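Local coordinates for hemolysin activator protein CdiB (Acinetobacter baumannii ACICU, PDB 6WIL) that probably secretes a partner toxin of contact-dependent growth inhibition across the outer membrane, as a two-partner secretion transporter of the Omp85 superfamily, at residues 305-319 with 334-348. Numbering follows the deposited sequence.
Sequences PVIYHGNSQQANLNL and YGKLYHKESQSFLND. With SO4 (sulfate ion), chain C.
His309 and Phe345 form the tightly packed end of this contact. Phe345 CB sits over one face of the imidazole, 3.5 Å from the centroid of the His309 ring. The two rings are nearly parallel, 18° apart, but slid so far that they barely overlap. At the imidazole edge, Asp348 N donates to His309 NE2 at 3.2 Å, in the ring plane. On the other face of the sheet, Leu346 CD1 lies over the centre of the Tyr308 ring, 3.6 Å from its centroid. With CG anti to the backbone N (chi1 -178°), Leu346 points the same way as Tyr308, which puts CD1 over the ring face. Past the end of strand 334-346, Asn347 still holds the other segment. Its N bonds Ile307 O. Its OD1 takes a nearly straight bond from Ile307 N at 2.7 Å, and its ND2 bonds both Pro305 O and a sulfate oxygen. The sulfate probably comes from the crystallisation liquor.

The segments belong to the antiparallel hairpin of strands 308-326 and 329-346, neighbours in the 16-stranded barrel of a TpsB (Omp85-type) transporter. Asn311 and Gln343 pair on the His309 face. Gln343 NE2 reaches a lone pair of Asn311 OD1 at 3.0 Å, with the amide planes 77° apart. Asn311 ND2 in turn holds Gln313 OE1. Helix 8-27 lies against the hairpin's inner face, where Ser312 and Lys340 touch its Gln11. There Gln314 packs its amide carbon CD against Lys340 CG at 3.5 Å.

Toward Leu319 the outward-facing side chains meet more loosely. Leu317 and Leu337 lie on the outer surface, probably facing lipid, and their CB atoms are 4.4 Å apart. Regular backbone bonds join the strands here, from Ala315 with His339 to Leu319 with Gly335.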
loop_
_atom_site.group_PDB
_atom_site.type_symbol
_atom_site.label_atom_id
_atom_site.label_comp_id
_atom_site.label_asym_id
_atom_site.label_seq_id
_atom_site.Cartn_x
_atom_site.Cartn_y
_atom_site.Cartn_z
ATOM N N PRO A 305 40.611 -7.988 -23.914
ATOM C CA PRO A 305 39.582 -7.617 -22.929
ATOM C C PRO A 305 38.202 -7.554 -23.570
ATOM O O PRO A 305 37.993 -6.849 -24.559
ATOM C CB PRO A 305 40.032 -6.233 -22.439
ATOM C CG PRO A 305 41.423 -6.037 -22.983
ATOM C CD PRO A 305 41.495 -6.858 -24.230
ATOM N N VAL A 306 37.257 -8.286 -22.989
ATOM C CA VAL A 306 35.891 -8.371 -23.496
ATOM C C VAL A 306 34.969 -7.871 -22.391
ATOM O O VAL A 306 34.684 -8.594 -21.429
ATOM C CB VAL A 306 35.523 -9.792 -23.932
ATOM C CG1 VAL A 306 34.053 -9.868 -24.312
ATOM C CG2 VAL A 306 36.401 -10.222 -25.092
ATOM N N ILE A 307 34.494 -6.635 -22.525
ATOM C CA ILE A 307 33.646 -5.998 -21.523
ATOM C C ILE A 307 32.297 -5.691 -22.156
ATOM O O ILE A 307 32.225 -4.968 -23.158
ATOM C CB ILE A 307 34.282 -4.717 -20.963
ATOM C CG1 ILE A 307 35.688 -5.003 -20.431
ATOM C CG2 ILE A 307 33.396 -4.119 -19.880
ATOM C CD1 ILE A 307 35.735 -6.086 -19.376
ATOM N N TYR A 308 31.235 -6.238 -21.575
ATOM C CA TYR A 308 29.869 -5.874 -21.929
ATOM C C TYR A 308 29.357 -4.851 -20.925
ATOM O O TYR A 308 29.393 -5.093 -19.714
ATOM C CB TYR A 308 28.954 -7.097 -21.938
ATOM C CG TYR A 308 29.267 -8.115 -23.006
ATOM C CD1 TYR A 308 28.699 -8.021 -24.270
ATOM C CD2 TYR A 308 30.113 -9.185 -22.745
ATOM C CE1 TYR A 308 28.975 -8.956 -25.251
ATOM C CE2 TYR A 308 30.397 -10.125 -23.720
ATOM C CZ TYR A 308 29.826 -10.006 -24.969
ATOM O OH TYR A 308 30.108 -10.939 -25.939
ATOM N N HIS A 309 28.885 -3.713 -21.426
ATOM C CA HIS A 309 28.380 -2.647 -20.576
ATOM C C HIS A 309 27.200 -1.971 -21.257
ATOM O O HIS A 309 27.100 -1.957 -22.486
ATOM C CB HIS A 309 29.473 -1.614 -20.253
ATOM C CG HIS A 309 30.077 -0.966 -21.461
ATOM N ND1 HIS A 309 29.925 0.375 -21.740
ATOM C CD2 HIS A 309 30.842 -1.473 -22.457
ATOM C CE1 HIS A 309 30.570 0.667 -22.856
ATOM N NE2 HIS A 309 31.134 -0.437 -23.312
ATOM N N GLY A 310 26.307 -1.410 -20.447
ATOM C CA GLY A 310 25.139 -0.735 -20.985
ATOM C C GLY A 310 24.412 0.037 -19.908
ATOM O O GLY A 310 24.661 -0.128 -18.711
ATOM N N ASN A 311 23.498 0.890 -20.359
ATOM C CA ASN A 311 22.734 1.761 -19.484
ATOM C C ASN A 311 21.242 1.557 -19.718
ATOM O O ASN A 311 20.817 1.058 -20.763
ATOM C CB ASN A 311 23.113 3.231 -19.708
ATOM C CG ASN A 311 23.079 3.621 -21.171
ATOM O OD1 ASN A 311 24.091 3.539 -21.868
ATOM N ND2 ASN A 311 21.912 4.044 -21.648
ATOM N N SER A 312 20.449 1.951 -18.724
ATOM C CA SER A 312 19.001 1.817 -18.799
ATOM C C SER A 312 18.362 2.916 -17.965
ATOM O O SER A 312 18.790 3.168 -16.836
ATOM C CB SER A 312 18.548 0.439 -18.306
ATOM O OG SER A 312 17.310 0.067 -18.882
ATOM N N GLN A 313 17.351 3.574 -18.529
ATOM C CA GLN A 313 16.626 4.635 -17.845
ATOM C C GLN A 313 15.142 4.305 -17.846
ATOM O O GLN A 313 14.627 3.701 -18.791
ATOM C CB GLN A 313 16.853 6.009 -18.506
ATOM C CG GLN A 313 18.308 6.443 -18.602
ATOM C CD GLN A 313 19.053 5.767 -19.741
ATOM O OE1 GLN A 313 19.921 4.926 -19.515
ATOM N NE2 GLN A 313 18.716 6.134 -20.973
ATOM N N GLN A 314 14.453 4.710 -16.781
ATOM C CA GLN A 314 13.018 4.478 -16.665
ATOM C C GLN A 314 12.378 5.644 -15.931
ATOM O O GLN A 314 12.823 6.013 -14.842
ATOM C CB GLN A 314 12.727 3.164 -15.933
ATOM C CG GLN A 314 11.272 2.725 -15.993
ATOM C CD GLN A 314 11.088 1.286 -15.546
ATOM O OE1 GLN A 314 12.060 0.592 -15.239
ATOM N NE2 GLN A 314 9.841 0.829 -15.505
ATOM N N ALA A 315 11.340 6.220 -16.532
ATOM C CA ALA A 315 10.601 7.332 -15.952
ATOM C C ALA A 315 9.143 6.931 -15.775
ATOM O O ALA A 315 8.548 6.323 -16.671
ATOM C CB ALA A 315 10.700 8.583 -16.831
ATOM N N ASN A 316 8.570 7.271 -14.619
ATOM C CA ASN A 316 7.206 6.876 -14.288
ATOM C C ASN A 316 6.431 8.046 -13.708
ATOM O O ASN A 316 6.965 8.827 -12.917
ATOM C CB ASN A 316 7.174 5.719 -13.282
ATOM C CG ASN A 316 7.492 4.384 -13.918
ATOM O OD1 ASN A 316 8.353 4.285 -14.790
ATOM N ND2 ASN A 316 6.787 3.344 -13.487
ATOM N N LEU A 317 5.162 8.143 -14.092
ATOM C CA LEU A 317 4.218 9.095 -13.521
ATOM C C LEU A 317 3.009 8.324 -13.007
ATOM O O LEU A 317 2.438 7.505 -13.734
ATOM C CB LEU A 317 3.796 10.136 -14.558
ATOM C CG LEU A 317 2.915 11.291 -14.092
ATOM C CD1 LEU A 317 3.750 12.386 -13.433
ATOM C CD2 LEU A 317 2.122 11.840 -15.262
ATOM N N ASN A 318 2.625 8.577 -11.755
ATOM C CA ASN A 318 1.568 7.820 -11.094
ATOM C C ASN A 318 0.478 8.742 -10.568
ATOM O O ASN A 318 0.761 9.828 -10.051
ATOM C CB ASN A 318 2.118 6.989 -9.929
ATOM C CG ASN A 318 3.184 6.018 -10.362
ATOM O OD1 ASN A 318 3.381 5.788 -11.551
ATOM N ND2 ASN A 318 3.875 5.431 -9.393
ATOM N N LEU A 319 -0.769 8.287 -10.684
ATOM C CA LEU A 319 -1.918 8.962 -10.094
ATOM C C LEU A 319 -2.857 7.911 -9.525
ATOM O O LEU A 319 -3.278 6.999 -10.243
ATOM C CB LEU A 319 -2.658 9.829 -11.120
ATOM C CG LEU A 319 -3.840 10.638 -10.572
ATOM C CD1 LEU A 319 -3.385 11.566 -9.455
ATOM C CD2 LEU A 319 -4.539 11.431 -11.672
ATOM N N TYR A 334 -5.562 3.274 -9.422
ATOM C CA TYR A 334 -4.400 4.039 -9.848
ATOM C C TYR A 334 -4.163 3.863 -11.339
ATOM O O TYR A 334 -4.684 2.942 -11.974
ATOM C CB TYR A 334 -3.137 3.644 -9.066
ATOM C CG TYR A 334 -2.676 2.222 -9.280
ATOM C CD1 TYR A 334 -3.153 1.194 -8.480
ATOM C CD2 TYR A 334 -1.750 1.909 -10.271
ATOM C CE1 TYR A 334 -2.733 -0.106 -8.661
ATOM C CE2 TYR A 334 -1.325 0.605 -10.465
ATOM C CZ TYR A 334 -1.820 -0.398 -9.654
ATOM O OH TYR A 334 -1.408 -1.698 -9.827
ATOM N N GLY A 335 -3.367 4.778 -11.886
ATOM C CA GLY A 335 -2.884 4.686 -13.248
ATOM C C GLY A 335 -1.428 5.098 -13.334
ATOM O O GLY A 335 -1.029 6.081 -12.704
ATOM N N LYS A 336 -0.619 4.355 -14.090
ATOM C CA LYS A 336 0.795 4.661 -14.265
ATOM C C LYS A 336 1.096 4.951 -15.728
ATOM O O LYS A 336 0.505 4.346 -16.626
ATOM C CB LYS A 336 1.694 3.507 -13.802
ATOM C CG LYS A 336 1.616 3.166 -12.331
ATOM C CD LYS A 336 2.504 1.971 -12.021
ATOM C CE LYS A 336 2.222 1.407 -10.638
ATOM N NZ LYS A 336 2.378 -0.080 -10.631
ATOM N N LEU A 337 2.018 5.880 -15.958
ATOM C CA LEU A 337 2.632 6.097 -17.261
ATOM C C LEU A 337 4.124 5.838 -17.122
ATOM O O LEU A 337 4.754 6.349 -16.192
ATOM C CB LEU A 337 2.386 7.518 -17.771
ATOM C CG LEU A 337 0.957 7.877 -18.170
ATOM C CD1 LEU A 337 0.940 9.206 -18.901
ATOM C CD2 LEU A 337 0.362 6.780 -19.036
ATOM N N TYR A 338 4.685 5.045 -18.034
ATOM C CA TYR A 338 6.093 4.683 -17.952
ATOM C C TYR A 338 6.745 4.768 -19.323
ATOM O O TYR A 338 6.102 4.546 -20.352
ATOM C CB TYR A 338 6.289 3.270 -17.367
ATOM C CG TYR A 338 5.852 2.135 -18.269
ATOM C CD1 TYR A 338 6.715 1.600 -19.220
ATOM C CD2 TYR A 338 4.584 1.580 -18.153
ATOM C CE1 TYR A 338 6.322 0.561 -20.041
ATOM C CE2 TYR A 338 4.181 0.538 -18.968
ATOM C CZ TYR A 338 5.054 0.033 -19.910
ATOM O OH TYR A 338 4.656 -1.003 -20.722
ATOM N N HIS A 339 8.041 5.083 -19.318
ATOM C CA HIS A 339 8.881 5.054 -20.508
ATOM C C HIS A 339 10.216 4.426 -20.140
ATOM O O HIS A 339 10.822 4.804 -19.134
ATOM C CB HIS A 339 9.101 6.460 -21.083
ATOM C CG HIS A 339 10.129 6.510 -22.171
ATOM N ND1 HIS A 339 11.467 6.726 -21.920
ATOM C CD2 HIS A 339 10.017 6.366 -23.513
ATOM C CE1 HIS A 339 12.135 6.717 -23.061
ATOM N NE2 HIS A 339 11.278 6.499 -24.042
ATOM N N LYS A 340 10.665 3.468 -20.948
ATOM C CA LYS A 340 11.925 2.769 -20.732
ATOM C C LYS A 340 12.820 2.917 -21.952
ATOM O O LYS A 340 12.339 2.966 -23.089
ATOM C CB LYS A 340 11.708 1.279 -20.456
ATOM C CG LYS A 340 11.759 0.888 -18.997
ATOM C CD LYS A 340 12.301 -0.529 -18.821
ATOM C CE LYS A 340 13.806 -0.588 -19.075
ATOM N NZ LYS A 340 14.361 -1.957 -18.872
ATOM N N GLU A 341 14.125 2.967 -21.709
ATOM C CA GLU A 341 15.111 3.030 -22.773
ATOM C C GLU A 341 16.352 2.276 -22.327
ATOM O O GLU A 341 16.802 2.427 -21.189
ATOM C CB GLU A 341 15.456 4.476 -23.133
ATOM C CG GLU A 341 16.304 4.612 -24.377
ATOM C CD GLU A 341 16.082 5.937 -25.080
ATOM O OE1 GLU A 341 15.006 6.543 -24.877
ATOM O OE2 GLU A 341 16.981 6.368 -25.833
ATOM N N SER A 342 16.890 1.454 -23.223
ATOM C CA SER A 342 17.996 0.573 -22.883
ATOM C C SER A 342 18.897 0.400 -24.094
ATOM O O SER A 342 18.412 0.244 -25.218
ATOM C CB SER A 342 17.490 -0.792 -22.406
ATOM O OG SER A 342 18.553 -1.721 -22.295
ATOM N N GLN A 343 20.207 0.425 -23.857
ATOM C CA GLN A 343 21.184 0.169 -24.905
ATOM C C GLN A 343 22.350 -0.617 -24.322
ATOM O O GLN A 343 22.690 -0.470 -23.145
ATOM C CB GLN A 343 21.679 1.469 -25.547
ATOM C CG GLN A 343 22.286 2.458 -24.584
ATOM C CD GLN A 343 22.557 3.793 -25.241
ATOM O OE1 GLN A 343 22.153 4.026 -26.381
ATOM N NE2 GLN A 343 23.243 4.680 -24.527
ATOM N N SER A 344 22.951 -1.464 -25.155
ATOM C CA SER A 344 24.041 -2.338 -24.746
ATOM C C SER A 344 25.274 -2.087 -25.607
ATOM O O SER A 344 25.181 -1.617 -26.744
ATOM C CB SER A 344 23.631 -3.813 -24.841
ATOM O OG SER A 344 22.429 -4.055 -24.131
ATOM N N PHE A 345 26.441 -2.415 -25.054
ATOM C CA PHE A 345 27.709 -2.182 -25.731
ATOM C C PHE A 345 28.617 -3.391 -25.571
ATOM O O PHE A 345 28.487 -4.180 -24.631
ATOM C CB PHE A 345 28.437 -0.941 -25.190
ATOM C CG PHE A 345 27.696 0.347 -25.399
ATOM C CD1 PHE A 345 26.698 0.739 -24.520
ATOM C CD2 PHE A 345 28.011 1.175 -26.463
ATOM C CE1 PHE A 345 26.019 1.928 -24.708
ATOM C CE2 PHE A 345 27.338 2.365 -26.654
ATOM C CZ PHE A 345 26.340 2.743 -25.775
ATOM N N LEU A 346 29.554 -3.520 -26.507
ATOM C CA LEU A 346 30.657 -4.468 -26.399
ATOM C C LEU A 346 31.940 -3.711 -26.709
ATOM O O LEU A 346 32.157 -3.297 -27.852
ATOM C CB LEU A 346 30.471 -5.658 -27.339
ATOM C CG LEU A 346 31.558 -6.731 -27.258
ATOM C CD1 LEU A 346 31.890 -7.057 -25.809
ATOM C CD2 LEU A 346 31.119 -7.988 -27.996
ATOM N N ASN A 347 32.777 -3.524 -25.687
ATOM C CA ASN A 347 34.018 -2.756 -25.798
ATOM C C ASN A 347 33.773 -1.418 -26.491
ATOM O O ASN A 347 34.455 -1.049 -27.450
ATOM C CB ASN A 347 35.102 -3.557 -26.522
ATOM C CG ASN A 347 35.559 -4.771 -25.734
ATOM O OD1 ASN A 347 35.183 -4.954 -24.575
ATOM N ND2 ASN A 347 36.387 -5.600 -26.357
ATOM N N ASP A 348 32.763 -0.697 -26.002
ATOM C CA ASP A 348 32.396 0.635 -26.472
ATOM C C ASP A 348 31.843 0.634 -27.895
ATOM O O ASP A 348 31.786 1.688 -28.538
ATOM C CB ASP A 348 33.579 1.608 -26.365
ATOM C CG ASP A 348 34.328 1.475 -25.048
ATOM O OD1 ASP A 348 33.680 1.207 -24.014
ATOM O OD2 ASP A 348 35.568 1.630 -25.050
HETATM S S SO4 C . 37.888 -3.802 -29.124
HETATM O O1 SO4 C . 37.074 -5.014 -29.138
HETATM O O2 SO4 C . 38.750 -3.779 -30.305
HETATM O O3 SO4 C . 38.709 -3.788 -27.916
HETATM O O4 SO4 C . 37.017 -2.629 -29.140
#